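Local coordinates for methyl-CpG-binding domain protein 3 (Homo sapiens, PDB 6CCG) that binds methylated CpG sites in DNA through its methyl-CpG-binding domain, and probably acts in transcription, at residues R53-G56 / G57-D60. Sequence-based numbering, arbitrary orientation.
Sequences RYLG and GSMD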
loop_
_atom_site.group_PDB
_atom_site.type_symbol
_atom_site.label_atom_id
_atom_site.label_comp_id
_atom_site.label_asym_id
_atom_site.label_seq_id
_atom_site.Cartn_x
_atom_site.Cartn_y
_atom_site.Cartn_z
ATOM N N ARG A 53 12.429 2.005 1.521
ATOM C CA ARG A 53 13.734 1.435 1.046
ATOM C C ARG A 53 13.802 1.204 -0.499
ATOM O O ARG A 53 14.881 1.198 -1.069
ATOM C CB ARG A 53 14.042 0.131 1.818
ATOM C CG ARG A 53 14.379 0.377 3.296
ATOM C CD ARG A 53 15.050 -0.819 3.931
ATOM N NE ARG A 53 14.112 -1.888 4.210
ATOM C CZ ARG A 53 13.302 -1.936 5.280
ATOM N NH1 ARG A 53 12.485 -2.984 5.444
ATOM N NH2 ARG A 53 13.293 -0.941 6.195
ATOM N N TYR A 54 12.649 1.034 -1.155
ATOM C CA TYR A 54 12.578 0.884 -2.642
ATOM C C TYR A 54 12.319 2.210 -3.373
ATOM O O TYR A 54 13.001 2.523 -4.364
ATOM C CB TYR A 54 11.538 -0.199 -3.037
ATOM C CG TYR A 54 12.042 -1.558 -2.677
ATOM C CD1 TYR A 54 12.127 -1.947 -1.339
ATOM C CD2 TYR A 54 12.524 -2.452 -3.663
ATOM C CE1 TYR A 54 12.655 -3.198 -0.973
ATOM C CE2 TYR A 54 13.048 -3.695 -3.315
ATOM C CZ TYR A 54 13.100 -4.067 -1.952
ATOM O OH TYR A 54 13.607 -5.295 -1.546
ATOM N N LEU A 55 11.380 2.998 -2.863
ATOM C CA LEU A 55 10.944 4.225 -3.547
ATOM C C LEU A 55 11.454 5.532 -2.967
ATOM O O LEU A 55 11.383 6.566 -3.651
ATOM C CB LEU A 55 9.406 4.254 -3.553
ATOM C CG LEU A 55 8.731 3.287 -4.499
ATOM C CD1 LEU A 55 7.227 3.419 -4.342
ATOM C CD2 LEU A 55 9.160 3.562 -5.957
ATOM N N GLY A 56 11.974 5.502 -1.728
ATOM C CA GLY A 56 12.446 6.703 -1.023
ATOM C C GLY A 56 13.388 7.577 -1.833
ATOM O O GLY A 56 13.318 8.799 -1.748
ATOM N N GLY A 57 14.268 6.948 -2.624
ATOM C CA GLY A 57 15.157 7.678 -3.548
ATOM C C GLY A 57 14.379 8.201 -4.742
ATOM O O GLY A 57 14.271 9.414 -4.931
ATOM N N SER A 58 13.815 7.264 -5.524
ATOM C CA SER A 58 12.945 7.551 -6.698
ATOM C C SER A 58 11.977 8.730 -6.527
ATOM O O SER A 58 11.718 9.454 -7.490
ATOM C CB SER A 58 12.085 6.313 -7.043
ATOM O OG SER A 58 12.876 5.181 -7.336
ATOM N N MET A 59 11.411 8.887 -5.317
ATOM C CA MET A 59 10.374 9.892 -5.079
ATOM C C MET A 59 10.237 10.291 -3.624
ATOM O O MET A 59 10.670 9.574 -2.716
ATOM C CB MET A 59 9.040 9.335 -5.537
ATOM C CG MET A 59 8.635 8.066 -4.787
ATOM S SD MET A 59 7.085 7.441 -5.350
ATOM C CE MET A 59 5.920 8.606 -4.649
ATOM N N ASP A 60 9.544 11.404 -3.424
ATOM C CA ASP A 60 9.237 11.947 -2.104
ATOM C C ASP A 60 8.080 11.152 -1.453
ATOM O O ASP A 60 6.942 11.244 -1.896
ATOM C CB ASP A 60 8.841 13.421 -2.276
ATOM C CG ASP A 60 8.695 14.176 -0.963
ATOM O OD1 ASP A 60 8.882 13.596 0.125
ATOM O OD2 ASP A 60 8.403 15.390 -1.045
#
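The carbonyl oxygen of L55 accepts the backbone N-H of M59, with N and O 2.9 Å apart. The donor lies almost on the extension of the carbonyl bond (C=O...N 176°), although the N-H itself is bent, at 144°. Reaching from residue i to i+4, this bond closes a turn over G56, G57 and S58. At M59 the chain becomes extended.

Side chains also meet across the turn. L55 has its CG beside the backbone N and opposite the carbonyl carbon (chi1 -73°), and its branches divide the work: CD1 lies 4.1 Å from M59 SD, while CD2 approaches S58 CB at 4.2 Å. M59 sets CG between its own N and carbonyl carbon (chi1 61°), bringing that methylene within 4.1 Å of L55 CB and also close to the bonded carbonyl oxygen. The two chains run at a slant to one another. A branched leucine suits the buried side, where it also touches L13 and W17; the flexible, unbranched methionine bends across it, its side chain also touching P14. Glycines at 56 and 57 place no side chains on this exposed bend, and S58 puts a small polar group at the surface.

After the turn D60 OD1 hydrogen-bonds to S62 OG; before it, on the helix, the Y54 ring meets F45 edge-to-face. The i to i+4 backbone bond, flanked by the leucine-methionine contact, forms a turn that carries the chain from helix 48-55 into the loop before strand 64-65 of the methyl-CpG-binding domain.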